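Long-range contact in McyG protein (Microcystis aeruginosa PCC 7806, PDB 4R0M), which probably activates phenylalanine or a related acid as its adenylate in microcystin biosynthesis and passes it to a peptidyl carrier domain: residues Q11-L23 with H196-V208. Numbering follows the deposited sequence.
Sequences QLEDNWRTLSEVL and HHNILSMTAGTVV
Leu12 opens the contact, laying CD2 against Ala204 CB (4.2 Å) and CD1 against Val208, where the extended N-terminal segment of the ANL-type adenylation domain runs along helix 196-210. This segment heads from the C-terminal part of that helix back to its first turn, and there becomes a helix itself. Asn15 brings ND2 to Leu200 CB, while its carbonyl O lies at the edge of the His197 ring, in plane, and takes a weak, bent hydrogen bond from ND1 (3.1 Å). Trp16 leaves the backbone pointing away from the helix, yet its six-membered ring swings back to form an offset stack on His197, centroids 4.2 Å apart and planes at 16°. The imidazole thus has the indole on one face and the Ser201 hydroxyl over the centre of the other, where OG is held by donating to His197 O. A water bridges Arg17 O and His197 ND1; Leu200 CD1 presses on the same Arg17 O. At the N-cap, Thr18 sets CB over the face of His196, a CH-pi contact. Leu19, which also packs on Trp88 and Phe91 of helix 80-93, gives its N-H to His196 ND1 (161°), coming in tilted from the ring plane. With CG anti to its carbonyl carbon (chi1 -56°), His196 carries ND1 to that amide in the first turn of helix 19-27; a leucine in its place would probably leave the N-H of Leu19 without its acceptor. One turn on, the two helices meet where Val22 CG2 lies 3.7 Å from Leu200 CD1.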
loop_
_atom_site.group_PDB
_atom_site.type_symbol
_atom_site.label_atom_id
_atom_site.label_comp_id
_atom_site.label_asym_id
_atom_site.label_seq_id
_atom_site.Cartn_x
_atom_site.Cartn_y
_atom_site.Cartn_z
ATOM N N GLN A 11 -24.918 6.365 5.843
ATOM C CA GLN A 11 -25.913 5.291 5.868
ATOM C C GLN A 11 -25.833 4.418 4.613
ATOM O O GLN A 11 -25.867 4.929 3.491
ATOM C CB GLN A 11 -27.320 5.880 6.023
ATOM C CG GLN A 11 -28.437 4.850 6.125
ATOM C CD GLN A 11 -29.818 5.469 6.000
ATOM O OE1 GLN A 11 -30.552 5.182 5.053
ATOM N NE2 GLN A 11 -30.177 6.326 6.952
ATOM N N LEU A 12 -25.735 3.104 4.814
ATOM C CA LEU A 12 -25.613 2.152 3.706
ATOM C C LEU A 12 -26.475 0.908 3.910
ATOM O O LEU A 12 -26.450 0.291 4.977
ATOM C CB LEU A 12 -24.146 1.748 3.501
ATOM C CG LEU A 12 -23.782 0.876 2.289
ATOM C CD1 LEU A 12 -23.807 1.676 0.993
ATOM C CD2 LEU A 12 -22.421 0.228 2.489
ATOM N N GLU A 13 -27.224 0.544 2.872
ATOM C CA GLU A 13 -28.088 -0.636 2.895
ATOM C C GLU A 13 -27.266 -1.918 2.833
ATOM O O GLU A 13 -26.332 -2.027 2.037
ATOM C CB GLU A 13 -29.088 -0.591 1.737
ATOM C CG GLU A 13 -30.133 0.512 1.859
ATOM C CD GLU A 13 -30.920 0.731 0.579
ATOM O OE1 GLU A 13 -30.296 0.918 -0.490
ATOM O OE2 GLU A 13 -32.168 0.730 0.645
ATOM N N ASP A 14 -27.625 -2.881 3.681
ATOM C CA ASP A 14 -26.907 -4.153 3.782
ATOM C C ASP A 14 -26.930 -4.965 2.489
ATOM O O ASP A 14 -27.988 -5.197 1.899
ATOM C CB ASP A 14 -27.457 -4.999 4.937
ATOM C CG ASP A 14 -26.787 -4.693 6.267
ATOM O OD1 ASP A 14 -25.642 -4.187 6.273
ATOM O OD2 ASP A 14 -27.407 -4.975 7.314
ATOM N N ASN A 15 -25.743 -5.383 2.063
ATOM C CA ASN A 15 -25.578 -6.269 0.922
ATOM C C ASN A 15 -24.994 -7.590 1.401
ATOM O O ASN A 15 -24.040 -7.602 2.182
ATOM C CB ASN A 15 -24.659 -5.625 -0.118
ATOM C CG ASN A 15 -24.386 -6.532 -1.301
ATOM O OD1 ASN A 15 -25.308 -6.975 -1.988
ATOM N ND2 ASN A 15 -23.110 -6.812 -1.547
ATOM N N TRP A 16 -25.568 -8.699 0.940
ATOM C CA TRP A 16 -25.131 -10.022 1.385
ATOM C C TRP A 16 -24.585 -10.883 0.279
ATOM O O TRP A 16 -24.759 -12.102 0.279
ATOM C CB TRP A 16 -26.249 -10.729 2.144
ATOM C CG TRP A 16 -26.562 -10.071 3.465
ATOM C CD1 TRP A 16 -27.743 -9.438 3.839
ATOM C CD2 TRP A 16 -25.674 -9.943 4.632
ATOM N NE1 TRP A 16 -27.652 -8.951 5.118
ATOM C CE2 TRP A 16 -26.440 -9.219 5.651
ATOM C CE3 TRP A 16 -24.372 -10.342 4.923
ATOM C CZ2 TRP A 16 -25.908 -8.921 6.898
ATOM C CZ3 TRP A 16 -23.847 -10.034 6.183
ATOM C CH2 TRP A 16 -24.598 -9.340 7.145
ATOM N N ARG A 17 -23.904 -10.247 -0.668
ATOM C CA ARG A 17 -23.234 -10.950 -1.753
ATOM C C ARG A 17 -21.935 -11.597 -1.274
ATOM O O ARG A 17 -21.331 -11.148 -0.301
ATOM C CB ARG A 17 -22.920 -9.981 -2.897
ATOM C CG ARG A 17 -24.096 -9.621 -3.789
ATOM C CD ARG A 17 -23.691 -8.542 -4.783
ATOM N NE ARG A 17 -24.523 -8.554 -5.983
ATOM C CZ ARG A 17 -24.257 -9.258 -7.083
ATOM N NH1 ARG A 17 -23.173 -10.019 -7.152
ATOM N NH2 ARG A 17 -25.080 -9.199 -8.122
ATOM N N THR A 18 -21.525 -12.662 -1.957
ATOM C CA THR A 18 -20.190 -13.227 -1.792
ATOM C C THR A 18 -19.347 -12.807 -2.989
ATOM O O THR A 18 -19.872 -12.254 -3.960
ATOM C CB THR A 18 -20.208 -14.766 -1.714
ATOM O OG1 THR A 18 -20.747 -15.302 -2.927
ATOM C CG2 THR A 18 -21.028 -15.243 -0.522
ATOM N N LEU A 19 -18.046 -13.076 -2.925
ATOM C CA LEU A 19 -17.140 -12.726 -4.018
ATOM C C LEU A 19 -17.443 -13.501 -5.305
ATOM O O LEU A 19 -17.317 -12.956 -6.401
ATOM C CB LEU A 19 -15.676 -12.906 -3.596
ATOM C CG LEU A 19 -15.133 -11.885 -2.588
ATOM C CD1 LEU A 19 -13.817 -12.361 -1.991
ATOM C CD2 LEU A 19 -14.968 -10.509 -3.216
ATOM N N SER A 20 -17.854 -14.759 -5.163
ATOM C CA SER A 20 -18.211 -15.597 -6.311
ATOM C C SER A 20 -19.396 -15.038 -7.106
ATOM O O SER A 20 -19.367 -15.021 -8.337
ATOM C CB SER A 20 -18.478 -17.039 -5.873
ATOM O OG SER A 20 -19.190 -17.076 -4.654
ATOM N N GLU A 21 -20.420 -14.567 -6.396
ATOM C CA GLU A 21 -21.589 -13.939 -7.020
ATOM C C GLU A 21 -21.224 -12.653 -7.757
ATOM O O GLU A 21 -21.762 -12.370 -8.831
ATOM C CB GLU A 21 -22.675 -13.658 -5.976
ATOM C CG GLU A 21 -23.344 -14.915 -5.433
ATOM C CD GLU A 21 -24.105 -14.682 -4.139
ATOM O OE1 GLU A 21 -24.222 -13.518 -3.700
ATOM O OE2 GLU A 21 -24.588 -15.677 -3.555
ATOM N N VAL A 22 -20.306 -11.884 -7.172
ATOM C CA VAL A 22 -19.813 -10.642 -7.771
ATOM C C VAL A 22 -19.103 -10.904 -9.105
ATOM O O VAL A 22 -19.337 -10.195 -10.086
ATOM C CB VAL A 22 -18.909 -9.869 -6.783
ATOM C CG1 VAL A 22 -18.057 -8.830 -7.495
ATOM C CG2 VAL A 22 -19.757 -9.209 -5.708
ATOM N N LEU A 23 -18.259 -11.932 -9.138
ATOM C CA LEU A 23 -17.562 -12.318 -10.363
ATOM C C LEU A 23 -18.516 -12.901 -11.411
ATOM O O LEU A 23 -18.368 -12.630 -12.603
ATOM C CB LEU A 23 -16.422 -13.301 -10.059
ATOM C CG LEU A 23 -15.637 -13.899 -11.235
ATOM C CD1 LEU A 23 -14.938 -12.828 -12.062
ATOM C CD2 LEU A 23 -14.637 -14.931 -10.737
ATOM N N HIS A 196 -16.050 -11.577 3.063
ATOM C CA HIS A 196 -16.732 -11.087 1.863
ATOM C C HIS A 196 -17.464 -9.818 2.182
ATOM O O HIS A 196 -17.399 -8.844 1.429
ATOM C CB HIS A 196 -17.741 -12.109 1.343
ATOM C CG HIS A 196 -17.154 -13.468 1.058
ATOM N ND1 HIS A 196 -16.746 -13.836 -0.168
ATOM C CD2 HIS A 196 -16.933 -14.562 1.891
ATOM C CE1 HIS A 196 -16.280 -15.098 -0.126
ATOM N NE2 HIS A 196 -16.395 -15.541 1.135
ATOM N N HIS A 197 -18.163 -9.827 3.316
ATOM C CA HIS A 197 -18.960 -8.689 3.759
ATOM C C HIS A 197 -18.118 -7.479 4.050
ATOM O O HIS A 197 -18.539 -6.363 3.759
ATOM C CB HIS A 197 -19.814 -9.063 4.966
ATOM C CG HIS A 197 -20.872 -8.037 5.303
ATOM N ND1 HIS A 197 -21.910 -7.772 4.486
ATOM C CD2 HIS A 197 -21.025 -7.210 6.413
ATOM C CE1 HIS A 197 -22.686 -6.823 5.041
ATOM N NE2 HIS A 197 -22.144 -6.479 6.221
ATOM N N ASN A 198 -16.927 -7.690 4.621
ATOM C CA ASN A 198 -15.948 -6.610 4.810
ATOM C C ASN A 198 -15.613 -5.929 3.489
ATOM O O ASN A 198 -15.750 -4.714 3.352
ATOM C CB ASN A 198 -14.643 -7.135 5.441
ATOM C CG ASN A 198 -14.769 -7.443 6.928
ATOM O OD1 ASN A 198 -14.124 -8.370 7.430
ATOM N ND2 ASN A 198 -15.583 -6.671 7.641
ATOM N N ILE A 199 -15.182 -6.735 2.521
ATOM C CA ILE A 199 -14.707 -6.250 1.227
ATOM C C ILE A 199 -15.822 -5.565 0.426
ATOM O O ILE A 199 -15.648 -4.444 -0.061
ATOM C CB ILE A 199 -14.061 -7.398 0.411
ATOM C CG1 ILE A 199 -12.811 -7.921 1.131
ATOM C CG2 ILE A 199 -13.710 -6.940 -1.001
ATOM C CD1 ILE A 199 -12.403 -9.328 0.745
ATOM N N LEU A 200 -16.967 -6.235 0.317
ATOM C CA LEU A 200 -18.078 -5.733 -0.491
ATOM C C LEU A 200 -18.805 -4.549 0.139
ATOM O O LEU A 200 -19.466 -3.779 -0.559
ATOM C CB LEU A 200 -19.041 -6.864 -0.868
ATOM C CG LEU A 200 -18.374 -7.937 -1.738
ATOM C CD1 LEU A 200 -19.312 -9.105 -1.994
ATOM C CD2 LEU A 200 -17.857 -7.354 -3.049
ATOM N N SER A 201 -18.660 -4.398 1.454
ATOM C CA SER A 201 -19.158 -3.221 2.157
ATOM C C SER A 201 -18.278 -1.988 1.902
ATOM O O SER A 201 -18.765 -0.856 1.942
ATOM C CB SER A 201 -19.282 -3.504 3.652
ATOM O OG SER A 201 -20.261 -4.496 3.907
HETATM N N MSE A 202 -17.009 -2.177 1.600
HETATM C CA MSE A 202 -16.146 -1.101 1.211
HETATM C C MSE A 202 -16.475 -0.752 -0.191
HETATM O O MSE A 202 -16.610 0.409 -0.504
HETATM C CB MSE A 202 -14.690 -1.537 1.386
HETATM C CG MSE A 202 -13.646 -0.544 0.905
HETATM SE SE MSE A 202 -13.328 -0.526 -1.004
HETATM C CE MSE A 202 -12.362 1.085 -1.230
ATOM N N THR A 203 -16.603 -1.749 -1.032
ATOM C CA THR A 203 -16.886 -1.550 -2.451
ATOM C C THR A 203 -18.143 -0.719 -2.644
ATOM O O THR A 203 -18.113 0.308 -3.326
ATOM C CB THR A 203 -17.088 -2.888 -3.187
ATOM O OG1 THR A 203 -18.168 -3.615 -2.603
ATOM C CG2 THR A 203 -15.863 -3.720 -3.091
ATOM N N ALA A 204 -19.237 -1.171 -2.031
ATOM C CA ALA A 204 -20.530 -0.499 -2.129
ATOM C C ALA A 204 -20.449 0.945 -1.638
ATOM O O ALA A 204 -20.904 1.859 -2.328
ATOM C CB ALA A 204 -21.598 -1.277 -1.365
ATOM N N GLY A 205 -19.849 1.142 -0.464
ATOM C CA GLY A 205 -19.688 2.474 0.122
ATOM C C GLY A 205 -18.897 3.429 -0.756
ATOM O O GLY A 205 -19.287 4.583 -0.933
ATOM N N THR A 206 -17.793 2.940 -1.313
ATOM C CA THR A 206 -16.938 3.738 -2.192
ATOM C C THR A 206 -17.655 4.101 -3.499
ATOM O O THR A 206 -17.545 5.231 -3.978
ATOM C CB THR A 206 -15.601 3.016 -2.480
ATOM O OG1 THR A 206 -14.954 2.707 -1.240
ATOM C CG2 THR A 206 -14.669 3.881 -3.317
ATOM N N VAL A 207 -18.398 3.144 -4.053
ATOM C CA VAL A 207 -19.120 3.341 -5.313
ATOM C C VAL A 207 -20.238 4.376 -5.163
ATOM O O VAL A 207 -20.296 5.340 -5.933
ATOM C CB VAL A 207 -19.652 2.001 -5.883
ATOM C CG1 VAL A 207 -20.685 2.234 -6.981
ATOM C CG2 VAL A 207 -18.499 1.159 -6.416
ATOM N N VAL A 208 -21.099 4.188 -4.162
ATOM C CA VAL A 208 -22.213 5.104 -3.896
ATOM C C VAL A 208 -21.725 6.537 -3.655
ATOM O O VAL A 208 -22.254 7.485 -4.246
ATOM C CB VAL A 208 -23.095 4.627 -2.711
ATOM C CG1 VAL A 208 -24.188 5.640 -2.397
ATOM C CG2 VAL A 208 -23.725 3.276 -3.017
HETATM O O HOH W 1 -21.591 -9.124 1.565
#